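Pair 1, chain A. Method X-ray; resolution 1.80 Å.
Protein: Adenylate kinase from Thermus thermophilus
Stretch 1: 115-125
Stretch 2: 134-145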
# COMPACT_ATOMS: atom_id res chain seq x y z
N PRO A 115 0.34 -16.27 -9.29
CA PRO A 115 -0.76 -17.15 -9.72
C PRO A 115 -1.65 -17.40 -8.51
O PRO A 115 -1.15 -17.65 -7.41
CB PRO A 115 -0.04 -18.41 -10.19
CG PRO A 115 1.23 -17.93 -10.66
CD PRO A 115 1.65 -16.84 -9.66
N GLU A 116 -2.97 -17.41 -8.71
CA GLU A 116 -3.88 -17.56 -7.59
C GLU A 116 -3.70 -18.87 -6.85
O GLU A 116 -3.82 -18.90 -5.64
CB GLU A 116 -5.34 -17.41 -8.03
CG GLU A 116 -6.30 -17.52 -6.85
CD GLU A 116 -7.73 -17.09 -7.16
OE1 GLU A 116 -8.64 -17.41 -6.36
OE2 GLU A 116 -7.95 -16.42 -8.19
N GLU A 117 -3.38 -19.94 -7.57
CA GLU A 117 -3.18 -21.21 -6.87
C GLU A 117 -2.03 -21.12 -5.86
O GLU A 117 -2.09 -21.71 -4.78
CB GLU A 117 -2.93 -22.34 -7.89
CG GLU A 117 -1.82 -22.00 -8.89
CD GLU A 117 -2.30 -21.37 -10.22
OE1 GLU A 117 -3.11 -20.40 -10.24
OE2 GLU A 117 -1.84 -21.86 -11.27
N GLU A 118 -0.98 -20.37 -6.18
CA GLU A 118 0.15 -20.21 -5.27
C GLU A 118 -0.24 -19.30 -4.09
O GLU A 118 0.17 -19.54 -2.93
CB GLU A 118 1.37 -19.61 -6.00
CG GLU A 118 1.96 -20.57 -7.08
CD GLU A 118 2.57 -21.83 -6.47
OE1 GLU A 118 2.68 -21.91 -5.23
OE2 GLU A 118 2.96 -22.75 -7.23
N LEU A 119 -0.99 -18.25 -4.38
CA LEU A 119 -1.39 -17.38 -3.26
C LEU A 119 -2.22 -18.19 -2.28
O LEU A 119 -2.02 -18.12 -1.06
CB LEU A 119 -2.21 -16.22 -3.76
CG LEU A 119 -1.52 -15.12 -4.56
CD1 LEU A 119 -2.59 -14.26 -5.20
CD2 LEU A 119 -0.63 -14.30 -3.65
N VAL A 120 -3.17 -18.96 -2.80
CA VAL A 120 -4.01 -19.78 -1.92
C VAL A 120 -3.18 -20.79 -1.13
O VAL A 120 -3.36 -20.95 0.09
CB VAL A 120 -5.07 -20.54 -2.74
CG1 VAL A 120 -5.85 -21.49 -1.83
CG2 VAL A 120 -6.01 -19.56 -3.42
N ARG A 121 -2.25 -21.48 -1.80
CA ARG A 121 -1.41 -22.45 -1.10
C ARG A 121 -0.64 -21.78 0.04
O ARG A 121 -0.58 -22.29 1.16
CB ARG A 121 -0.40 -23.10 -2.05
CG ARG A 121 -0.98 -24.07 -3.02
CD ARG A 121 0.09 -24.48 -4.03
NE ARG A 121 0.91 -25.59 -3.55
CZ ARG A 121 2.23 -25.64 -3.66
NH1 ARG A 121 2.90 -24.65 -4.23
NH2 ARG A 121 2.89 -26.70 -3.21
N ARG A 122 -0.06 -20.63 -0.26
CA ARG A 122 0.73 -19.89 0.73
C ARG A 122 -0.09 -19.51 1.93
O ARG A 122 0.31 -19.79 3.08
CB ARG A 122 1.28 -18.61 0.15
CG ARG A 122 2.33 -18.79 -0.88
CD ARG A 122 2.78 -17.45 -1.40
NE ARG A 122 3.81 -17.62 -2.41
CZ ARG A 122 4.37 -16.62 -3.08
NH1 ARG A 122 4.00 -15.37 -2.84
NH2 ARG A 122 5.30 -16.87 -3.99
N ILE A 123 -1.23 -18.87 1.67
CA ILE A 123 -2.10 -18.41 2.74
C ILE A 123 -2.59 -19.58 3.60
O ILE A 123 -2.52 -19.52 4.84
CB ILE A 123 -3.28 -17.64 2.16
CG1 ILE A 123 -2.78 -16.36 1.49
CG2 ILE A 123 -4.29 -17.33 3.28
CD1 ILE A 123 -3.81 -15.65 0.65
N LEU A 124 -3.07 -20.64 2.95
CA LEU A 124 -3.55 -21.80 3.71
C LEU A 124 -2.43 -22.45 4.52
O LEU A 124 -2.66 -22.95 5.63
CB LEU A 124 -4.24 -22.82 2.79
CG LEU A 124 -5.54 -22.37 2.11
CD1 LEU A 124 -6.05 -23.50 1.24
CD2 LEU A 124 -6.59 -21.99 3.14
N ARG A 125 -1.21 -22.45 4.00
CA ARG A 125 -0.11 -23.04 4.74
C ARG A 125 0.23 -22.24 6.00
O ARG A 125 0.38 -22.81 7.09
CB ARG A 125 1.15 -23.16 3.88
CG ARG A 125 2.31 -23.77 4.66
CD ARG A 125 3.52 -24.06 3.80
NE ARG A 125 4.64 -24.54 4.60
CZ ARG A 125 5.40 -23.77 5.36
NH1 ARG A 125 5.17 -22.46 5.42
NH2 ARG A 125 6.39 -24.29 6.07
N ASP A 134 -9.87 -19.09 10.36
CA ASP A 134 -10.68 -18.29 9.46
C ASP A 134 -10.33 -18.45 7.99
O ASP A 134 -11.05 -17.94 7.13
CB ASP A 134 -10.55 -16.82 9.84
CG ASP A 134 -9.15 -16.29 9.62
OD1 ASP A 134 -8.20 -17.10 9.76
OD2 ASP A 134 -9.02 -15.09 9.31
N ASP A 135 -9.24 -19.14 7.70
CA ASP A 135 -8.82 -19.33 6.32
C ASP A 135 -9.04 -20.76 5.80
O ASP A 135 -8.34 -21.69 6.19
CB ASP A 135 -7.33 -18.98 6.14
CG ASP A 135 -6.98 -17.56 6.56
OD1 ASP A 135 -7.57 -16.59 6.02
OD2 ASP A 135 -6.09 -17.41 7.43
N ASN A 136 -10.03 -20.91 4.92
CA ASN A 136 -10.31 -22.19 4.28
C ASN A 136 -10.29 -21.78 2.81
O ASN A 136 -10.34 -20.58 2.52
CB ASN A 136 -11.68 -22.72 4.69
CG ASN A 136 -12.81 -21.83 4.20
OD1 ASN A 136 -13.05 -21.72 3.00
ND2 ASN A 136 -13.50 -21.19 5.14
N GLU A 137 -10.22 -22.74 1.89
CA GLU A 137 -10.13 -22.41 0.47
C GLU A 137 -11.16 -21.40 0.01
O GLU A 137 -10.84 -20.39 -0.64
CB GLU A 137 -10.24 -23.66 -0.40
CG GLU A 137 -9.86 -23.36 -1.83
CD GLU A 137 -10.03 -24.55 -2.76
OE1 GLU A 137 -9.68 -25.68 -2.36
OE2 GLU A 137 -10.51 -24.34 -3.90
N GLU A 138 -12.41 -21.67 0.34
CA GLU A 138 -13.50 -20.80 -0.04
C GLU A 138 -13.30 -19.37 0.42
O GLU A 138 -13.34 -18.45 -0.39
CB GLU A 138 -14.83 -21.32 0.53
CG GLU A 138 -16.03 -20.40 0.30
CD GLU A 138 -16.67 -20.58 -1.07
OE1 GLU A 138 -17.02 -21.73 -1.42
OE2 GLU A 138 -16.82 -19.58 -1.80
N THR A 139 -13.08 -19.17 1.72
CA THR A 139 -12.91 -17.81 2.24
C THR A 139 -11.72 -17.07 1.63
O THR A 139 -11.80 -15.86 1.37
CB THR A 139 -12.78 -17.79 3.79
OG1 THR A 139 -11.65 -18.57 4.19
CG2 THR A 139 -14.03 -18.35 4.44
N VAL A 140 -10.63 -17.80 1.40
CA VAL A 140 -9.45 -17.17 0.81
C VAL A 140 -9.72 -16.77 -0.64
O VAL A 140 -9.42 -15.65 -1.03
CB VAL A 140 -8.22 -18.10 0.90
CG1 VAL A 140 -7.04 -17.50 0.09
CG2 VAL A 140 -7.80 -18.29 2.37
N ARG A 141 -10.30 -17.66 -1.44
CA ARG A 141 -10.59 -17.30 -2.83
C ARG A 141 -11.58 -16.15 -2.91
O ARG A 141 -11.54 -15.34 -3.84
CB ARG A 141 -11.14 -18.48 -3.62
CG ARG A 141 -10.12 -19.55 -3.97
CD ARG A 141 -10.78 -20.70 -4.72
NE ARG A 141 -9.96 -21.91 -4.72
CZ ARG A 141 -8.77 -22.02 -5.32
NH1 ARG A 141 -8.25 -20.99 -5.98
NH2 ARG A 141 -8.10 -23.16 -5.24
N ARG A 142 -12.50 -16.08 -1.96
CA ARG A 142 -13.46 -14.98 -1.97
C ARG A 142 -12.78 -13.67 -1.62
O ARG A 142 -13.03 -12.63 -2.25
CB ARG A 142 -14.58 -15.24 -0.96
CG ARG A 142 -15.70 -14.22 -1.06
CD ARG A 142 -16.71 -14.41 0.07
NE ARG A 142 -16.07 -14.36 1.38
CZ ARG A 142 -15.41 -13.30 1.85
NH1 ARG A 142 -15.29 -12.21 1.12
NH2 ARG A 142 -14.85 -13.35 3.06
N ARG A 143 -11.92 -13.69 -0.60
CA ARG A 143 -11.22 -12.48 -0.23
C ARG A 143 -10.34 -12.02 -1.39
O ARG A 143 -10.17 -10.81 -1.59
CB ARG A 143 -10.38 -12.72 1.03
CG ARG A 143 -11.23 -12.90 2.29
CD ARG A 143 -10.40 -13.38 3.49
NE ARG A 143 -11.18 -13.48 4.72
CZ ARG A 143 -10.72 -14.02 5.85
NH1 ARG A 143 -9.50 -14.52 5.90
NH2 ARG A 143 -11.49 -14.07 6.94
N LEU A 144 -9.80 -12.96 -2.18
CA LEU A 144 -8.96 -12.58 -3.32
C LEU A 144 -9.79 -11.94 -4.43
O LEU A 144 -9.33 -11.05 -5.13
CB LEU A 144 -8.18 -13.80 -3.85
CG LEU A 144 -7.07 -14.28 -2.91
CD1 LEU A 144 -6.49 -15.60 -3.43
CD2 LEU A 144 -5.98 -13.21 -2.78
N GLU A 145 -11.04 -12.39 -4.58
CA GLU A 145 -11.92 -11.83 -5.60
C GLU A 145 -12.35 -10.42 -5.23
O GLU A 145 -12.50 -9.54 -6.10
CB GLU A 145 -13.15 -12.73 -5.77
CG GLU A 145 -14.20 -12.17 -6.71
CD GLU A 145 -13.68 -11.93 -8.12
OE1 GLU A 145 -12.74 -12.62 -8.56
OE2 GLU A 145 -14.23 -11.05 -8.81

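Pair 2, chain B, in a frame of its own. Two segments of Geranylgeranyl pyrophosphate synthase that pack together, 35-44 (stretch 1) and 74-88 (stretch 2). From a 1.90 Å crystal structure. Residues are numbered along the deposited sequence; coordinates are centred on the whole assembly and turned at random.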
# COMPACT_ATOMS: atom_id res chain seq x y z
N GLU B 35 10.97 -10.04 36.32
CA GLU B 35 11.42 -10.89 35.21
C GLU B 35 10.60 -10.64 33.95
O GLU B 35 11.15 -10.50 32.86
CB GLU B 35 11.42 -12.38 35.53
CG GLU B 35 12.40 -12.78 36.59
CD GLU B 35 11.73 -12.80 37.93
OE1 GLU B 35 12.12 -11.99 38.80
OE2 GLU B 35 10.78 -13.60 38.07
N LEU B 36 9.27 -10.60 34.10
CA LEU B 36 8.43 -10.23 32.97
C LEU B 36 9.06 -9.01 32.30
O LEU B 36 9.31 -9.01 31.09
CB LEU B 36 7.00 -9.90 33.42
CG LEU B 36 6.05 -9.57 32.26
CD1 LEU B 36 6.05 -10.74 31.25
CD2 LEU B 36 4.63 -9.27 32.75
N THR B 37 9.33 -7.99 33.11
CA THR B 37 9.90 -6.73 32.63
C THR B 37 11.18 -6.95 31.80
O THR B 37 11.32 -6.42 30.68
CB THR B 37 10.11 -5.71 33.79
OG1 THR B 37 8.83 -5.33 34.33
CG2 THR B 37 10.83 -4.44 33.30
N ALA B 38 12.10 -7.76 32.32
CA ALA B 38 13.39 -8.00 31.64
C ALA B 38 13.25 -8.76 30.30
O ALA B 38 13.91 -8.43 29.30
CB ALA B 38 14.34 -8.75 32.57
N ARG B 39 12.43 -9.81 30.32
CA ARG B 39 12.21 -10.64 29.14
C ARG B 39 11.57 -9.80 28.03
O ARG B 39 12.01 -9.83 26.88
CB ARG B 39 11.28 -11.81 29.49
CG ARG B 39 11.92 -12.91 30.32
CD ARG B 39 11.02 -14.15 30.40
NE ARG B 39 9.62 -13.84 30.74
CZ ARG B 39 9.14 -13.76 31.98
NH1 ARG B 39 9.94 -13.94 33.02
NH2 ARG B 39 7.86 -13.48 32.19
N ILE B 40 10.54 -9.04 28.40
CA ILE B 40 9.84 -8.16 27.48
C ILE B 40 10.78 -7.08 26.94
O ILE B 40 10.89 -6.91 25.73
CB ILE B 40 8.60 -7.55 28.14
CG1 ILE B 40 7.54 -8.63 28.39
CG2 ILE B 40 8.02 -6.43 27.31
CD1 ILE B 40 6.99 -9.27 27.14
N ASN B 41 11.48 -6.36 27.82
CA ASN B 41 12.49 -5.38 27.40
C ASN B 41 13.52 -5.94 26.39
O ASN B 41 13.80 -5.30 25.38
CB ASN B 41 13.20 -4.73 28.59
CG ASN B 41 12.32 -3.69 29.29
OD1 ASN B 41 11.29 -3.27 28.76
ND2 ASN B 41 12.73 -3.28 30.48
N ASP B 42 14.06 -7.12 26.67
CA ASP B 42 15.01 -7.77 25.74
C ASP B 42 14.37 -8.05 24.38
O ASP B 42 15.00 -7.90 23.34
CB ASP B 42 15.49 -9.10 26.29
CG ASP B 42 16.41 -8.94 27.48
OD1 ASP B 42 16.73 -7.79 27.84
OD2 ASP B 42 16.81 -9.98 28.07
N ALA B 43 13.13 -8.52 24.40
CA ALA B 43 12.47 -8.81 23.14
C ALA B 43 12.12 -7.50 22.39
O ALA B 43 12.18 -7.47 21.16
CB ALA B 43 11.23 -9.67 23.36
N MET B 44 11.82 -6.41 23.11
CA MET B 44 11.58 -5.10 22.46
C MET B 44 12.82 -4.57 21.74
O MET B 44 12.70 -3.89 20.72
CB MET B 44 11.00 -4.04 23.42
CG MET B 44 9.51 -4.19 23.74
SD MET B 44 8.38 -3.88 22.32
CE MET B 44 9.37 -2.87 21.24
N GLY B 74 10.17 6.24 21.02
CA GLY B 74 10.19 5.93 22.45
C GLY B 74 9.76 4.49 22.66
O GLY B 74 10.49 3.57 22.31
N LYS B 75 8.56 4.30 23.22
CA LYS B 75 8.03 2.94 23.39
C LYS B 75 6.82 2.65 22.49
O LYS B 75 5.88 3.43 22.40
CB LYS B 75 7.74 2.63 24.87
CG LYS B 75 9.00 2.29 25.66
CD LYS B 75 8.67 1.63 26.99
CE LYS B 75 9.95 1.12 27.65
NZ LYS B 75 9.65 0.24 28.82
N ARG B 76 6.89 1.51 21.81
CA ARG B 76 5.93 1.14 20.76
C ARG B 76 4.87 0.19 21.33
O ARG B 76 5.12 -1.00 21.54
CB ARG B 76 6.70 0.45 19.65
CG ARG B 76 7.90 1.27 19.12
CD ARG B 76 8.46 0.69 17.83
NE ARG B 76 9.59 1.48 17.34
CZ ARG B 76 9.48 2.49 16.48
NH1 ARG B 76 10.57 3.15 16.11
NH2 ARG B 76 8.29 2.81 15.97
N PHE B 77 3.67 0.72 21.58
CA PHE B 77 2.64 -0.08 22.26
C PHE B 77 2.22 -1.36 21.52
O PHE B 77 2.01 -2.42 22.14
CB PHE B 77 1.38 0.75 22.53
CG PHE B 77 0.29 -0.07 23.15
CD1 PHE B 77 -0.73 -0.61 22.38
CD2 PHE B 77 0.34 -0.38 24.50
CE1 PHE B 77 -1.71 -1.43 22.96
CE2 PHE B 77 -0.62 -1.18 25.08
CZ PHE B 77 -1.65 -1.71 24.31
N ARG B 78 2.04 -1.27 20.20
CA ARG B 78 1.52 -2.44 19.47
C ARG B 78 2.45 -3.65 19.50
O ARG B 78 2.00 -4.78 19.77
CB ARG B 78 1.15 -2.06 18.04
CG ARG B 78 0.01 -1.03 18.03
CD ARG B 78 -0.17 -0.33 16.67
NE ARG B 78 -1.25 0.66 16.80
CZ ARG B 78 -1.09 1.86 17.36
NH1 ARG B 78 0.11 2.23 17.79
NH2 ARG B 78 -2.11 2.71 17.44
N PRO B 79 3.76 -3.43 19.24
CA PRO B 79 4.63 -4.61 19.38
C PRO B 79 4.72 -5.08 20.83
O PRO B 79 4.79 -6.29 21.06
CB PRO B 79 5.99 -4.14 18.85
CG PRO B 79 5.85 -2.65 18.52
CD PRO B 79 4.40 -2.30 18.51
N MET B 80 4.69 -4.17 21.80
CA MET B 80 4.73 -4.58 23.21
C MET B 80 3.54 -5.48 23.53
O MET B 80 3.68 -6.49 24.22
CB MET B 80 4.70 -3.35 24.16
CG MET B 80 4.88 -3.73 25.65
SD MET B 80 4.47 -2.42 26.88
CE MET B 80 2.69 -2.63 26.98
N PHE B 81 2.36 -5.10 23.05
CA PHE B 81 1.17 -5.93 23.25
C PHE B 81 1.31 -7.30 22.59
O PHE B 81 0.94 -8.31 23.18
CB PHE B 81 -0.10 -5.21 22.75
CG PHE B 81 -1.36 -6.05 22.92
CD1 PHE B 81 -1.62 -6.70 24.12
CD2 PHE B 81 -2.25 -6.22 21.88
CE1 PHE B 81 -2.78 -7.48 24.27
CE2 PHE B 81 -3.42 -6.97 22.03
CZ PHE B 81 -3.68 -7.60 23.21
N ALA B 82 1.88 -7.35 21.38
CA ALA B 82 2.12 -8.65 20.71
C ALA B 82 3.07 -9.54 21.56
O ALA B 82 2.89 -10.78 21.65
CB ALA B 82 2.75 -8.43 19.32
N LEU B 83 4.09 -8.92 22.14
CA LEU B 83 5.05 -9.67 22.98
C LEU B 83 4.35 -10.20 24.26
O LEU B 83 4.55 -11.36 24.63
CB LEU B 83 6.26 -8.81 23.37
CG LEU B 83 7.16 -8.24 22.24
CD1 LEU B 83 8.31 -7.38 22.75
CD2 LEU B 83 7.69 -9.29 21.28
N LEU B 84 3.56 -9.35 24.91
CA LEU B 84 2.77 -9.79 26.07
C LEU B 84 1.84 -10.92 25.72
O LEU B 84 1.75 -11.93 26.44
CB LEU B 84 2.01 -8.59 26.69
CG LEU B 84 2.93 -7.52 27.29
CD1 LEU B 84 2.13 -6.28 27.68
CD2 LEU B 84 3.61 -8.11 28.52
N ALA B 85 1.12 -10.78 24.59
CA ALA B 85 0.23 -11.83 24.15
C ALA B 85 0.98 -13.14 23.95
O ALA B 85 0.43 -14.21 24.20
CB ALA B 85 -0.48 -11.45 22.82
N SER B 86 2.21 -13.08 23.45
CA SER B 86 2.97 -14.31 23.19
C SER B 86 3.29 -15.05 24.49
O SER B 86 3.54 -16.23 24.49
CB SER B 86 4.26 -14.03 22.41
OG SER B 86 5.29 -13.55 23.27
N GLU B 87 3.24 -14.35 25.61
CA GLU B 87 3.55 -14.99 26.91
C GLU B 87 2.55 -16.10 27.23
O GLU B 87 2.80 -16.91 28.12
CB GLU B 87 3.59 -13.96 28.04
CG GLU B 87 4.80 -13.04 27.96
CD GLU B 87 6.11 -13.76 28.35
OE1 GLU B 87 6.06 -14.93 28.79
OE2 GLU B 87 7.19 -13.15 28.27
N PHE B 88 1.44 -16.15 26.48
CA PHE B 88 0.43 -17.17 26.73
C PHE B 88 0.61 -18.43 25.90
O PHE B 88 -0.17 -19.36 26.02
CB PHE B 88 -1.01 -16.61 26.54
CG PHE B 88 -1.40 -15.61 27.58
CD1 PHE B 88 -1.94 -16.02 28.80
CD2 PHE B 88 -1.19 -14.25 27.37
CE1 PHE B 88 -2.29 -15.08 29.77
CE2 PHE B 88 -1.53 -13.31 28.30
CZ PHE B 88 -2.08 -13.72 29.54

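Both pairs bring two helices together at nearly the same angle and spacing. The helix axes approach to 10.2 Å in each, and the N-to-C directions make an angle of 127° in pair 1 and 128° in pair 2. Superposing 14 central residues on N, CA and C gives an RMSD of 0.3 Å, and the buried surface is also similar, 510 Å² in pair 1 and 499 Å² in pair 2. No hydrogen bond crosses either interface, so both rest mainly on side-chain packing.

The centre of the contact is the match of Val A120 with Ile B40 and of Val A140 with Leu B83, residues whose CA atoms lie 6.6 Å apart in pair 1 (Val A120 to Val A140) and 6.7 Å apart in pair 2 (Ile B40 to Leu B83). In pair 1 two short, branched side chains meet, with Val A120 CG2 4.2 Å from Val A140 CG1. In pair 2 the longer Ile B40 places CD1 3.9 Å from Leu B83 CB and 3.8 Å from Leu B84 CD2.

One turn along, Ile A123 corresponds to Ala B43. Ile A123 CG2 reaches Val A140 CG2 at 3.8 Å; the small Ala B43 makes a contact of the same length because the partner is longer, its CB lying 3.8 Å from Leu B83 CD1. Bulk has thus moved from one helix to the other. At the next position, Leu A124 and Met B44 fill similar space, their side-chain centres 0.8 Å apart. Leu A124 CD2 packs 4.0 Å from Val A140 CG2 and 3.5 Å from the backbone Asp A135 O, whereas Met B44 SD lies 3.5 Å from Leu B83 CD1 and 4.1 Å from Met B80 CB.

Charge is distributed differently. In pair 1, Glu A116 OE1 forms a long salt bridge with Arg A141 NH1 at 3.6 Å, while Val A120 CG2 covers one face of the guanidinium. Arg A141 is also held within its own helix, its NE donating to Glu A137 OE2 at 2.6 Å. The matched residues in pair 2, Leu B36, Leu B84 and Met B80, are all uncharged. There the salt bridge joins Arg B39 NE to Glu B87 OE2 at 3.5 Å, at positions occupied in pair 1 by Leu A119 and Leu A144, whose CD1 and CD2 atoms, respectively, pack 4.3 Å apart. The salt bridge thus sits at a different pair of positions on a common backbone frame, and the position of an apolar leucine pair in pair 1 carries the charged pair in pair 2.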